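SusD homolog (Bacteroides thetaiotaomicron, PDB 3EHM) probably binds mucin O-glycans at the outer membrane as a SusD-type lipoprotein, serving glycan utilization by this gut bacterium. Local coordinates at residues 191-196 / 244-249; 342-347 / 376-381; 486-491 / 515-520. All coordinates share one frame; numbering follows the deposited sequence.

Interaction 1 of 3, residues 191-196 / 244-249; sequences LIYNGN and SEAKIK
Ile192 carries the apolar centre with both branches. Its CG2 lies 3.8 Å from Ala246 CB, while CG1 lies beside the backbone N (chi1 -47°), and chi2 of -62° carries CD1 to Ile248 CB at 3.9 Å. The same CG2 sits over the centre of the Tyr193 ring, so neighbouring side chains of the loop pack on each other as well as on the strand. Further along, Leu191 and Ile248 run side by side and meet through their CD1 methyls. The loop 191-196 leads into helix 197-215 of the helical, TPR-containing SusD fold, and strand 246-248, which it flanks, pairs antiparallel with strand 339-342. Tyr193 opens a type I' turn closed by Asn196 N bonding to Tyr193 O, and Asn196 N-caps the helix. At the polar edge, Tyr193 OH donates to Ser244 O at 2.8 Å, in the carbonyl plane, with Ala246 CB close beside the hydroxyl. Three waters bridge the main chains: one links Leu191 O to Lys247 O, a second joins Leu191 O to Lys249 N, and a third is held by Ile192 O, Glu245 O and Lys247 N. Within 244-249, Lys247 NZ forms a 2.7 Å salt bridge on the anti lone pair of Glu245 OE2.

Interaction 2 of 3, residues 342-347 / 376-381; sequences FRASET and FQEQGV
Glu378 leaves the last turn of helix 364-378 and reaches across to the first turn of helix 344-356. Its CB lies over one face of the Arg343 guanidinium, 3.5 Å from Arg343 NH2 and offset toward the rim. CG passes near the same nitrogen; chi2 of 177° extends the chain, and chi3 of -32° sets the carboxylate nearly parallel to the guanidinium, the planes 9° apart. The two charges are therefore stacked: Arg343 NE and Glu378 OE2 form a long salt bridge of 4.0 Å, in which no N-H points at the oxygen. At the tip the oxygens divide their work. OE1 accepts a hydrogen bond from Ser345 OG at 2.8 Å through its syn lone pair; OE2 accepts from Ser345 N at 3.1 Å, met from above the carboxylate plane. A water donating to OE2 accepts from Ala344 N, so the acid serves two amides of the helix's first turn, whose dipole would probably stabilise its negative charge. Another water bridges Arg343 NH1 and Glu378 O. Beyond Glu378 the chain turns off in a Schellman motif at Gly380. Arg343 itself, the N-cap residue, directs NE to Glu245 beside strand 246-248 and makes a cation-pi contact with Tyr340 of strand 339-342, while helix 429-445 packs against Ser345 through Ala444.

Interaction 3 of 3, residues 486-491 / 515-520; sequences PERFRF and GATKLW
Two irregular loops of the SusD-like fold, 486-491 and 515-520, are joined here by backbone bonds, one water and side-chain packing, without a strand or helix in either. Gly515 O is the main acceptor. Glu487 N donates to it at 2.8 Å, nearly along the C=O axis although the N-H...O angle is only 136°, and Arg488 N adds a weak second bond. The glycine also brings its CA close to Arg488 O, 3.2 Å away in a CA-H...O contact. The water accepts from Leu519 N at 3.0 Å and donates to both Glu487 O and Glu487 OE1, tying main chain and side chain of one residue to the opposite loop. In Glu487, chi1 of -66° sets CG near Ala516 O, and the bend at chi2, -68°, lays CD alongside Lys518 CG at 3.8 Å. Lys518 runs beside it in the same direction, but its ammonium does not touch the carboxylate; the salt bridge of Glu487 OE2 is to Arg526, and Glu487 O receives a further bond from Arg457. Arg488 starts from the crowded position between N and carbonyl carbon and crosses Leu519 at about a right angle, CD meeting CD2 at 3.7 Å. In its guanidinium, NH1 bonds Ile514 O and NH2 bonds Phe140 O, with Phe491 CD2 at the edge in plane. Thr517 turns OG1 back to Gly512 O, whereas its own carbonyl O lies 3.1 Å from Arg488 CD. Arg488 O, buried by the contact, has no hydrogen-bond partner in the model; what approaches it is Gly515 CA.

In the fold
The three contacts follow one another along the chain without overlap. Interactions 1 and 2 adjoin, their centres 15 Å apart, and share the small antiparallel sheet of strands 246-248 and 339-342: Ala246 N approaches Phe342 O at 2.9 Å, a probable hydrogen bond, and Glu245 OE1 meets Arg343 NE in a salt bridge at 3.0 Å. The loop before helix 197-215 is thus linked through the sheet to the start of helix 344-356 and the end of helix 364-378. Interaction 3, built from loops before helix 495-498 and after helix 505-509, lies across the chain's centre, about 30 Å from interaction 2 and 32 Å from interaction 1 between centres, so the set spans both sides of this helical protein.

Interaction 1 of 3, residues 191-196 / 244-249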
ATOM      1  N   LEU A 191      -5.619   1.973 -19.565  1.00 15.59           N
ATOM      2  CA  LEU A 191      -6.700   2.107 -18.596  1.00 15.70           C
ATOM      3  C   LEU A 191      -6.417   3.162 -17.533  1.00 15.70           C
ATOM      4  O   LEU A 191      -7.294   3.487 -16.735  1.00 16.29           O
ATOM      5  CB  LEU A 191      -6.956   0.759 -17.911  1.00 15.03           C
ATOM      6  CG  LEU A 191      -7.100  -0.458 -18.830  1.00 14.83           C
ATOM      7  CD1 LEU A 191      -7.330  -1.717 -17.997  1.00 14.15           C
ATOM      8  CD2 LEU A 191      -8.268  -0.233 -19.787  1.00 15.21           C
ATOM      9  N   ILE A 192      -5.202   3.701 -17.517  1.00 15.43           N
ATOM     10  CA  ILE A 192      -4.844   4.695 -16.510  1.00 13.45           C
ATOM     11  C   ILE A 192      -4.901   6.144 -16.992  1.00 14.45           C
ATOM     12  O   ILE A 192      -5.569   6.980 -16.379  1.00 12.99           O
ATOM     13  CB  ILE A 192      -3.417   4.460 -15.963  1.00 14.90           C
ATOM     14  CG1 ILE A 192      -3.210   2.982 -15.615  1.00 13.52           C
ATOM     15  CG2 ILE A 192      -3.181   5.351 -14.736  1.00 14.71           C
ATOM     16  CD1 ILE A 192      -4.133   2.460 -14.538  1.00 14.76           C
ATOM     17  N   TYR A 193      -4.207   6.437 -18.088  1.00 13.90           N
ATOM     18  CA  TYR A 193      -4.142   7.805 -18.598  1.00 14.88           C
ATOM     19  C   TYR A 193      -4.623   8.067 -20.025  1.00 16.32           C
ATOM     20  O   TYR A 193      -4.331   9.118 -20.586  1.00 17.64           O
ATOM     21  CB  TYR A 193      -2.709   8.318 -18.465  1.00 13.35           C
ATOM     22  CG  TYR A 193      -2.226   8.467 -17.036  1.00 15.24           C
ATOM     23  CD1 TYR A 193      -1.024   7.886 -16.624  1.00 14.50           C
ATOM     24  CD2 TYR A 193      -2.934   9.237 -16.116  1.00 12.92           C
ATOM     25  CE1 TYR A 193      -0.536   8.075 -15.329  1.00 15.29           C
ATOM     26  CE2 TYR A 193      -2.454   9.435 -14.815  1.00 12.98           C
ATOM     27  CZ  TYR A 193      -1.255   8.854 -14.434  1.00 13.44           C
ATOM     28  OH  TYR A 193      -0.760   9.069 -13.168  1.00 11.68           O
ATOM     29  N   ASN A 194      -5.344   7.126 -20.621  1.00 16.87           N
ATOM     30  CA  ASN A 194      -5.852   7.318 -21.979  1.00 16.51           C
ATOM     31  C   ASN A 194      -4.766   7.731 -22.980  1.00 16.69           C
ATOM     32  O   ASN A 194      -4.999   8.573 -23.844  1.00 15.76           O
ATOM     33  CB  ASN A 194      -6.958   8.378 -21.970  1.00 17.78           C
ATOM     34  CG  ASN A 194      -7.798   8.365 -23.241  1.00 19.06           C
ATOM     35  OD1 ASN A 194      -8.327   9.396 -23.659  1.00 20.54           O
ATOM     36  ND2 ASN A 194      -7.938   7.197 -23.846  1.00 15.62           N
ATOM     37  N   GLY A 195      -3.577   7.151 -22.850  1.00 16.87           N
ATOM     38  CA  GLY A 195      -2.498   7.459 -23.775  1.00 16.28           C
ATOM     39  C   GLY A 195      -1.704   8.736 -23.566  1.00 16.49           C
ATOM     40  O   GLY A 195      -0.812   9.036 -24.359  1.00 17.90           O
ATOM     41  N   ASN A 196      -2.017   9.492 -22.518  1.00 17.37           N
ATOM     42  CA  ASN A 196      -1.303  10.736 -22.232  1.00 17.76           C
ATOM     43  C   ASN A 196       0.062  10.421 -21.614  1.00 17.17           C
ATOM     44  O   ASN A 196       0.165  10.160 -20.412  1.00 17.14           O
ATOM     45  CB  ASN A 196      -2.116  11.598 -21.260  1.00 17.80           C
ATOM     46  CG  ASN A 196      -1.525  12.989 -21.076  1.00 19.25           C
ATOM     47  OD1 ASN A 196      -0.308  13.159 -21.020  1.00 18.93           O
ATOM     48  ND2 ASN A 196      -2.393  13.988 -20.966  1.00 21.73           N
ATOM     49  N   SER A 244      -4.307  14.206 -12.339  1.00 17.78           N
ATOM     50  CA  SER A 244      -3.151  13.418 -12.766  1.00 18.13           C
ATOM     51  C   SER A 244      -2.977  12.122 -11.971  1.00 16.76           C
ATOM     52  O   SER A 244      -2.039  11.362 -12.213  1.00 17.36           O
ATOM     53  CB  SER A 244      -1.871  14.249 -12.649  1.00 18.94           C
ATOM     54  OG  SER A 244      -1.852  15.308 -13.590  1.00 22.11           O
ATOM     55  N   GLU A 245      -3.880  11.865 -11.029  1.00 15.84           N
ATOM     56  CA  GLU A 245      -3.784  10.664 -10.205  1.00 14.38           C
ATOM     57  C   GLU A 245      -3.848   9.405 -11.059  1.00 14.40           C
ATOM     58  O   GLU A 245      -4.497   9.386 -12.106  1.00 12.32           O
ATOM     59  CB  GLU A 245      -4.907  10.632  -9.162  1.00 14.80           C
ATOM     60  CG  GLU A 245      -6.283  10.313  -9.726  1.00 16.04           C
ATOM     61  CD  GLU A 245      -7.387  10.417  -8.683  1.00 17.98           C
ATOM     62  OE1 GLU A 245      -7.077  10.638  -7.493  1.00 15.63           O
ATOM     63  OE2 GLU A 245      -8.570  10.274  -9.058  1.00 18.32           O
ATOM     64  N   ALA A 246      -3.173   8.356 -10.604  1.00 13.52           N
ATOM     65  CA  ALA A 246      -3.166   7.091 -11.326  1.00 15.21           C
ATOM     66  C   ALA A 246      -4.121   6.116 -10.647  1.00 16.06           C
ATOM     67  O   ALA A 246      -3.881   5.680  -9.520  1.00 15.13           O
ATOM     68  CB  ALA A 246      -1.758   6.509 -11.354  1.00 13.03           C
ATOM     69  N   LYS A 247      -5.213   5.789 -11.328  1.00 16.52           N
ATOM     70  CA  LYS A 247      -6.183   4.850 -10.784  1.00 16.43           C
ATOM     71  C   LYS A 247      -6.764   4.002 -11.904  1.00 16.27           C
ATOM     72  O   LYS A 247      -6.715   4.380 -13.075  1.00 14.91           O
ATOM     73  CB  LYS A 247      -7.313   5.587 -10.054  1.00 16.05           C
ATOM     74  CG  LYS A 247      -8.156   6.498 -10.931  1.00 18.25           C
ATOM     75  CD  LYS A 247      -9.322   7.084 -10.138  1.00 19.75           C
ATOM     76  CE  LYS A 247     -10.172   8.019 -10.990  1.00 21.65           C
ATOM     77  NZ  LYS A 247      -9.422   9.244 -11.390  1.00 22.66           N
ATOM     78  N   ILE A 248      -7.303   2.849 -11.538  1.00 15.62           N
ATOM     79  CA  ILE A 248      -7.900   1.960 -12.518  1.00 15.75           C
ATOM     80  C   ILE A 248      -9.331   1.649 -12.090  1.00 15.99           C
ATOM     81  O   ILE A 248      -9.603   1.416 -10.912  1.00 16.12           O
ATOM     82  CB  ILE A 248      -7.075   0.654 -12.657  1.00 16.13           C
ATOM     83  CG1 ILE A 248      -7.623  -0.194 -13.806  1.00 18.04           C
ATOM     84  CG2 ILE A 248      -7.093  -0.125 -11.349  1.00 14.35           C
ATOM     85  CD1 ILE A 248      -6.765  -1.404 -14.135  1.00 16.48           C
ATOM     86  N   LYS A 249     -10.250   1.685 -13.044  1.00 17.02           N
ATOM     87  CA  LYS A 249     -11.649   1.398 -12.759  1.00 17.63           C
ATOM     88  C   LYS A 249     -12.324   0.953 -14.045  1.00 17.79           C
ATOM     89  O   LYS A 249     -11.762   1.107 -15.130  1.00 17.49           O
ATOM     90  CB  LYS A 249     -12.356   2.639 -12.207  1.00 20.40           C
ATOM     91  CG  LYS A 249     -12.413   3.809 -13.180  1.00 22.87           C
ATOM     92  CD  LYS A 249     -13.193   4.970 -12.579  1.00 26.50           C
ATOM     93  CE  LYS A 249     -13.266   6.143 -13.541  1.00 28.59           C
ATOM     94  NZ  LYS A 249     -14.009   7.297 -12.953  1.00 33.03           N
TER
HETATM   95  O   HOH W   1      -8.544   5.287 -14.700  1.00 28.01           O
HETATM   96  O   HOH W   2      -9.670   3.144 -15.448  1.00 29.17           O
HETATM   97  O   HOH W   3      -5.746   7.395 -13.784  1.00 15.85           O

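Interaction 2 of 3, residues 342-347 / 376-381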
ATOM      1  N   PHE A 342      -1.508   5.716  -7.283  1.00 16.57           N
ATOM      2  CA  PHE A 342      -0.813   6.879  -6.738  1.00 17.48           C
ATOM      3  C   PHE A 342      -1.711   8.109  -6.825  1.00 16.53           C
ATOM      4  O   PHE A 342      -2.252   8.412  -7.885  1.00 16.25           O
ATOM      5  CB  PHE A 342       0.485   7.120  -7.519  1.00 15.65           C
ATOM      6  CG  PHE A 342       1.538   7.865  -6.738  1.00 17.79           C
ATOM      7  CD1 PHE A 342       1.326   9.175  -6.325  1.00 17.27           C
ATOM      8  CD2 PHE A 342       2.738   7.243  -6.401  1.00 16.09           C
ATOM      9  CE1 PHE A 342       2.296   9.858  -5.583  1.00 16.95           C
ATOM     10  CE2 PHE A 342       3.714   7.917  -5.661  1.00 16.27           C
ATOM     11  CZ  PHE A 342       3.489   9.227  -5.252  1.00 15.55           C
ATOM     12  N   ARG A 343      -1.860   8.821  -5.711  1.00 14.77           N
ATOM     13  CA  ARG A 343      -2.710  10.006  -5.689  1.00 14.44           C
ATOM     14  C   ARG A 343      -1.941  11.269  -5.347  1.00 13.34           C
ATOM     15  O   ARG A 343      -0.885  11.217  -4.718  1.00 11.65           O
ATOM     16  CB  ARG A 343      -3.853   9.817  -4.690  1.00 14.34           C
ATOM     17  CG  ARG A 343      -4.530   8.460  -4.805  1.00 15.65           C
ATOM     18  CD  ARG A 343      -5.869   8.439  -4.094  1.00 17.86           C
ATOM     19  NE  ARG A 343      -6.877   9.220  -4.808  1.00 16.65           N
ATOM     20  CZ  ARG A 343      -8.153   9.293  -4.449  1.00 17.96           C
ATOM     21  NH1 ARG A 343      -8.580   8.630  -3.381  1.00 16.60           N
ATOM     22  NH2 ARG A 343      -9.005  10.019  -5.160  1.00 15.38           N
ATOM     23  N   ALA A 344      -2.492  12.409  -5.753  1.00 14.56           N
ATOM     24  CA  ALA A 344      -1.854  13.696  -5.509  1.00 15.17           C
ATOM     25  C   ALA A 344      -1.554  13.956  -4.034  1.00 13.88           C
ATOM     26  O   ALA A 344      -0.507  14.512  -3.696  1.00 12.72           O
ATOM     27  CB  ALA A 344      -2.724  14.818  -6.075  1.00 15.60           C
ATOM     28  N   SER A 345      -2.461  13.555  -3.149  1.00 13.71           N
ATOM     29  CA  SER A 345      -2.237  13.795  -1.728  1.00 14.75           C
ATOM     30  C   SER A 345      -0.933  13.171  -1.243  1.00 15.27           C
ATOM     31  O   SER A 345      -0.225  13.759  -0.426  1.00 14.10           O
ATOM     32  CB  SER A 345      -3.418  13.279  -0.895  1.00 15.30           C
ATOM     33  OG  SER A 345      -3.639  11.892  -1.089  1.00 17.81           O
ATOM     34  N   GLU A 346      -0.599  11.989  -1.751  1.00 15.77           N
ATOM     35  CA  GLU A 346       0.630  11.327  -1.324  1.00 15.08           C
ATOM     36  C   GLU A 346       1.853  12.179  -1.657  1.00 15.45           C
ATOM     37  O   GLU A 346       2.786  12.293  -0.856  1.00 12.80           O
ATOM     38  CB  GLU A 346       0.777   9.956  -1.987  1.00 14.80           C
ATOM     39  CG  GLU A 346       1.884   9.124  -1.354  1.00 17.01           C
ATOM     40  CD  GLU A 346       2.161   7.823  -2.079  1.00 18.67           C
ATOM     41  OE1 GLU A 346       1.243   7.282  -2.736  1.00 15.26           O
ATOM     42  OE2 GLU A 346       3.304   7.332  -1.970  1.00 16.52           O
ATOM     43  N   THR A 347       1.847  12.775  -2.843  1.00 14.55           N
ATOM     44  CA  THR A 347       2.957  13.619  -3.267  1.00 15.24           C
ATOM     45  C   THR A 347       3.258  14.702  -2.232  1.00 14.66           C
ATOM     46  O   THR A 347       4.418  14.947  -1.890  1.00 14.28           O
ATOM     47  CB  THR A 347       2.652  14.284  -4.622  1.00 14.67           C
ATOM     48  OG1 THR A 347       2.522  13.272  -5.628  1.00 16.60           O
ATOM     49  CG2 THR A 347       3.768  15.234  -5.017  1.00 17.58           C
ATOM     50  N   PHE A 376      -8.969  15.714   1.312  1.00 13.39           N
ATOM     51  CA  PHE A 376     -10.375  16.027   1.547  1.00 15.31           C
ATOM     52  C   PHE A 376     -11.072  16.215   0.205  1.00 14.92           C
ATOM     53  O   PHE A 376     -12.210  15.792   0.015  1.00 16.04           O
ATOM     54  CB  PHE A 376     -10.507  17.304   2.385  1.00 17.13           C
ATOM     55  CG  PHE A 376     -10.509  17.062   3.869  1.00 16.71           C
ATOM     56  CD1 PHE A 376      -9.585  16.206   4.452  1.00 14.49           C
ATOM     57  CD2 PHE A 376     -11.438  17.697   4.685  1.00 16.69           C
ATOM     58  CE1 PHE A 376      -9.585  15.983   5.827  1.00 16.38           C
ATOM     59  CE2 PHE A 376     -11.446  17.480   6.058  1.00 16.27           C
ATOM     60  CZ  PHE A 376     -10.518  16.621   6.630  1.00 14.44           C
ATOM     61  N   GLN A 377     -10.383  16.857  -0.727  1.00 15.38           N
ATOM     62  CA  GLN A 377     -10.946  17.078  -2.048  1.00 16.77           C
ATOM     63  C   GLN A 377     -11.094  15.747  -2.774  1.00 16.67           C
ATOM     64  O   GLN A 377     -12.103  15.500  -3.431  1.00 16.63           O
ATOM     65  CB  GLN A 377     -10.059  18.025  -2.852  1.00 19.03           C
ATOM     66  CG  GLN A 377     -10.079  19.462  -2.347  1.00 23.07           C
ATOM     67  CD  GLN A 377      -9.180  20.372  -3.162  1.00 25.43           C
ATOM     68  OE1 GLN A 377      -9.252  20.394  -4.389  1.00 30.16           O
ATOM     69  NE2 GLN A 377      -8.333  21.133  -2.483  1.00 27.77           N
ATOM     70  N   GLU A 378     -10.092  14.883  -2.646  1.00 17.24           N
ATOM     71  CA  GLU A 378     -10.140  13.575  -3.291  1.00 16.07           C
ATOM     72  C   GLU A 378     -11.356  12.792  -2.795  1.00 16.82           C
ATOM     73  O   GLU A 378     -12.019  12.103  -3.569  1.00 16.50           O
ATOM     74  CB  GLU A 378      -8.857  12.780  -2.992  1.00 14.83           C
ATOM     75  CG  GLU A 378      -7.590  13.449  -3.493  1.00 14.58           C
ATOM     76  CD  GLU A 378      -6.312  12.700  -3.136  1.00 13.83           C
ATOM     77  OE1 GLU A 378      -6.250  12.048  -2.072  1.00 14.65           O
ATOM     78  OE2 GLU A 378      -5.351  12.786  -3.917  1.00 11.13           O
ATOM     79  N   GLN A 379     -11.653  12.916  -1.504  1.00 15.63           N
ATOM     80  CA  GLN A 379     -12.766  12.196  -0.897  1.00 15.32           C
ATOM     81  C   GLN A 379     -14.096  12.947  -0.925  1.00 16.61           C
ATOM     82  O   GLN A 379     -15.104  12.454  -0.420  1.00 15.90           O
ATOM     83  CB  GLN A 379     -12.408  11.826   0.547  1.00 16.47           C
ATOM     84  CG  GLN A 379     -11.061  11.117   0.672  1.00 14.90           C
ATOM     85  CD  GLN A 379     -10.988   9.851  -0.163  1.00 18.12           C
ATOM     86  OE1 GLN A 379      -9.902   9.382  -0.512  1.00 19.53           O
ATOM     87  NE2 GLN A 379     -12.145   9.285  -0.479  1.00 13.19           N
ATOM     88  N   GLY A 380     -14.094  14.139  -1.509  1.00 16.99           N
ATOM     89  CA  GLY A 380     -15.314  14.921  -1.597  1.00 18.44           C
ATOM     90  C   GLY A 380     -15.886  15.389  -0.272  1.00 18.37           C
ATOM     91  O   GLY A 380     -17.096  15.571  -0.151  1.00 16.11           O
ATOM     92  N   VAL A 381     -15.032  15.581   0.730  1.00 17.28           N
ATOM     93  CA  VAL A 381     -15.505  16.046   2.029  1.00 18.29           C
ATOM     94  C   VAL A 381     -15.037  17.471   2.285  1.00 18.70           C
ATOM     95  O   VAL A 381     -14.106  17.952   1.642  1.00 18.65           O
ATOM     96  CB  VAL A 381     -15.005  15.150   3.175  1.00 18.72           C
ATOM     97  CG1 VAL A 381     -15.672  13.787   3.083  1.00 19.37           C
ATOM     98  CG2 VAL A 381     -13.492  15.020   3.110  1.00 17.54           C
TER
HETATM   99  O   HOH W   4     -11.500   9.167  -3.706  1.00 28.38           O
HETATM  100  O   HOH W   5      -5.316  12.497  -6.406  1.00 15.47           O

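Interaction 3 of 3, residues 486-491 / 515-520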
ATOM      1  N   PRO A 486       3.635  -8.112  10.724  1.00 12.17           N
ATOM      2  CA  PRO A 486       4.819  -8.852  10.282  1.00 12.29           C
ATOM      3  C   PRO A 486       5.761  -7.850   9.606  1.00 12.34           C
ATOM      4  O   PRO A 486       5.308  -6.836   9.066  1.00 11.01           O
ATOM      5  CB  PRO A 486       4.248  -9.862   9.282  1.00 12.08           C
ATOM      6  CG  PRO A 486       2.826 -10.055   9.758  1.00 13.97           C
ATOM      7  CD  PRO A 486       2.412  -8.650  10.103  1.00 12.46           C
ATOM      8  N   GLU A 487       7.062  -8.113   9.649  1.00 12.25           N
ATOM      9  CA  GLU A 487       8.030  -7.218   9.019  1.00 12.70           C
ATOM     10  C   GLU A 487       8.109  -7.494   7.514  1.00 11.90           C
ATOM     11  O   GLU A 487       8.604  -6.668   6.743  1.00 12.32           O
ATOM     12  CB  GLU A 487       9.424  -7.412   9.634  1.00 16.29           C
ATOM     13  CG  GLU A 487       9.569  -7.007  11.101  1.00 16.21           C
ATOM     14  CD  GLU A 487       9.449  -5.508  11.333  1.00 19.31           C
ATOM     15  OE1 GLU A 487       9.615  -4.726  10.368  1.00 17.22           O
ATOM     16  OE2 GLU A 487       9.203  -5.109  12.494  1.00 20.67           O
ATOM     17  N   ARG A 488       7.615  -8.656   7.100  1.00 13.67           N
ATOM     18  CA  ARG A 488       7.657  -9.046   5.691  1.00 13.51           C
ATOM     19  C   ARG A 488       6.985 -10.395   5.510  1.00 15.13           C
ATOM     20  O   ARG A 488       6.733 -11.101   6.484  1.00 15.69           O
ATOM     21  CB  ARG A 488       9.115  -9.186   5.233  1.00 13.71           C
ATOM     22  CG  ARG A 488       9.880 -10.307   5.970  1.00 15.67           C
ATOM     23  CD  ARG A 488      11.336 -10.444   5.505  1.00 13.72           C
ATOM     24  NE  ARG A 488      11.470 -11.071   4.188  1.00 12.99           N
ATOM     25  CZ  ARG A 488      11.496 -12.385   3.973  1.00 15.15           C
ATOM     26  NH1 ARG A 488      11.397 -13.236   4.986  1.00 14.48           N
ATOM     27  NH2 ARG A 488      11.621 -12.854   2.739  1.00 13.82           N
ATOM     28  N   PHE A 489       6.695 -10.743   4.260  1.00 14.17           N
ATOM     29  CA  PHE A 489       6.134 -12.048   3.939  1.00 14.36           C
ATOM     30  C   PHE A 489       7.390 -12.895   3.749  1.00 13.72           C
ATOM     31  O   PHE A 489       8.459 -12.349   3.475  1.00 13.57           O
ATOM     32  CB  PHE A 489       5.368 -12.018   2.606  1.00 13.12           C
ATOM     33  CG  PHE A 489       3.882 -11.823   2.744  1.00 14.78           C
ATOM     34  CD1 PHE A 489       3.290 -11.655   3.993  1.00 14.73           C
ATOM     35  CD2 PHE A 489       3.070 -11.804   1.610  1.00 15.26           C
ATOM     36  CE1 PHE A 489       1.909 -11.470   4.110  1.00 17.34           C
ATOM     37  CE2 PHE A 489       1.690 -11.618   1.719  1.00 16.19           C
ATOM     38  CZ  PHE A 489       1.111 -11.452   2.975  1.00 15.86           C
ATOM     39  N   ARG A 490       7.283 -14.211   3.901  1.00 13.94           N
ATOM     40  CA  ARG A 490       8.443 -15.066   3.680  1.00 13.56           C
ATOM     41  C   ARG A 490       8.152 -15.836   2.399  1.00 14.56           C
ATOM     42  O   ARG A 490       6.991 -16.021   2.037  1.00 13.70           O
ATOM     43  CB  ARG A 490       8.648 -16.058   4.835  1.00 14.68           C
ATOM     44  CG  ARG A 490       7.628 -17.190   4.873  1.00 16.59           C
ATOM     45  CD  ARG A 490       8.079 -18.344   5.758  1.00 16.23           C
ATOM     46  NE  ARG A 490       7.096 -19.425   5.746  1.00 18.00           N
ATOM     47  CZ  ARG A 490       7.332 -20.663   6.164  1.00 18.57           C
ATOM     48  NH1 ARG A 490       8.527 -20.992   6.638  1.00 18.12           N
ATOM     49  NH2 ARG A 490       6.373 -21.579   6.092  1.00 15.93           N
ATOM     50  N   PHE A 491       9.196 -16.266   1.702  1.00 14.58           N
ATOM     51  CA  PHE A 491       8.998 -17.037   0.483  1.00 15.19           C
ATOM     52  C   PHE A 491       8.532 -18.429   0.882  1.00 15.52           C
ATOM     53  O   PHE A 491       8.748 -18.862   2.018  1.00 15.40           O
ATOM     54  CB  PHE A 491      10.303 -17.137  -0.307  1.00 16.39           C
ATOM     55  CG  PHE A 491      10.749 -15.835  -0.895  1.00 15.76           C
ATOM     56  CD1 PHE A 491      10.126 -15.319  -2.023  1.00 16.91           C
ATOM     57  CD2 PHE A 491      11.764 -15.097  -0.295  1.00 16.56           C
ATOM     58  CE1 PHE A 491      10.506 -14.085  -2.546  1.00 15.13           C
ATOM     59  CE2 PHE A 491      12.152 -13.862  -0.812  1.00 15.07           C
ATOM     60  CZ  PHE A 491      11.519 -13.356  -1.937  1.00 15.69           C
ATOM     61  N   GLY A 515       8.902 -14.033   8.715  1.00 16.20           N
ATOM     62  CA  GLY A 515       8.199 -12.765   8.783  1.00 15.82           C
ATOM     63  C   GLY A 515       8.742 -11.726   9.749  1.00 16.56           C
ATOM     64  O   GLY A 515       8.415 -10.548   9.627  1.00 16.45           O
ATOM     65  N   ALA A 516       9.571 -12.145  10.701  1.00 16.99           N
ATOM     66  CA  ALA A 516      10.131 -11.220  11.684  1.00 17.93           C
ATOM     67  C   ALA A 516      11.378 -10.472  11.207  1.00 18.21           C
ATOM     68  O   ALA A 516      11.815  -9.514  11.842  1.00 18.85           O
ATOM     69  CB  ALA A 516      10.442 -11.968  12.979  1.00 19.68           C
ATOM     70  N   THR A 517      11.947 -10.895  10.088  1.00 18.59           N
ATOM     71  CA  THR A 517      13.151 -10.250   9.575  1.00 18.53           C
ATOM     72  C   THR A 517      12.881  -8.878   8.956  1.00 18.23           C
ATOM     73  O   THR A 517      12.151  -8.755   7.972  1.00 18.47           O
ATOM     74  CB  THR A 517      13.845 -11.161   8.551  1.00 18.03           C
ATOM     75  OG1 THR A 517      14.218 -12.384   9.197  1.00 19.73           O
ATOM     76  CG2 THR A 517      15.084 -10.493   7.981  1.00 17.40           C
ATOM     77  N   LYS A 518      13.483  -7.846   9.542  1.00 16.36           N
ATOM     78  CA  LYS A 518      13.305  -6.481   9.063  1.00 16.74           C
ATOM     79  C   LYS A 518      13.915  -6.262   7.685  1.00 16.82           C
ATOM     80  O   LYS A 518      15.015  -6.737   7.391  1.00 16.83           O
ATOM     81  CB  LYS A 518      13.916  -5.485  10.051  1.00 18.39           C
ATOM     82  CG  LYS A 518      13.226  -5.442  11.407  1.00 18.79           C
ATOM     83  CD  LYS A 518      13.891  -4.414  12.310  1.00 23.18           C
ATOM     84  CE  LYS A 518      13.259  -4.393  13.694  1.00 25.22           C
ATOM     85  NZ  LYS A 518      13.832  -3.298  14.519  1.00 28.75           N
ATOM     86  N   LEU A 519      13.199  -5.528   6.844  1.00 15.67           N
ATOM     87  CA  LEU A 519      13.687  -5.258   5.506  1.00 15.13           C
ATOM     88  C   LEU A 519      14.734  -4.156   5.504  1.00 14.82           C
ATOM     89  O   LEU A 519      14.958  -3.491   6.515  1.00 15.00           O
ATOM     90  CB  LEU A 519      12.517  -4.927   4.577  1.00 15.18           C
ATOM     91  CG  LEU A 519      11.592  -6.142   4.407  1.00 13.62           C
ATOM     92  CD1 LEU A 519      10.412  -5.799   3.497  1.00 14.66           C
ATOM     93  CD2 LEU A 519      12.393  -7.302   3.822  1.00 15.29           C
ATOM     94  N   TRP A 520      15.375  -3.980   4.357  1.00 15.84           N
ATOM     95  CA  TRP A 520      16.445  -3.007   4.186  1.00 16.20           C
ATOM     96  C   TRP A 520      16.157  -1.551   4.545  1.00 16.30           C
ATOM     97  O   TRP A 520      16.992  -0.902   5.180  1.00 15.44           O
ATOM     98  CB  TRP A 520      16.960  -3.076   2.746  1.00 16.87           C
ATOM     99  CG  TRP A 520      18.033  -2.073   2.433  1.00 19.99           C
ATOM    100  CD1 TRP A 520      19.291  -2.012   2.970  1.00 19.77           C
ATOM    101  CD2 TRP A 520      17.936  -0.980   1.514  1.00 19.60           C
ATOM    102  NE1 TRP A 520      19.982  -0.945   2.439  1.00 21.28           N
ATOM    103  CE2 TRP A 520      19.173  -0.295   1.543  1.00 19.80           C
ATOM    104  CE3 TRP A 520      16.922  -0.510   0.668  1.00 19.92           C
ATOM    105  CZ2 TRP A 520      19.424   0.832   0.759  1.00 19.88           C
ATOM    106  CZ3 TRP A 520      17.173   0.616  -0.114  1.00 21.10           C
ATOM    107  CH2 TRP A 520      18.416   1.273  -0.061  1.00 20.66           C
TER
HETATM  108  O   HOH W   6      10.380  -4.668   7.609  1.00 12.90           O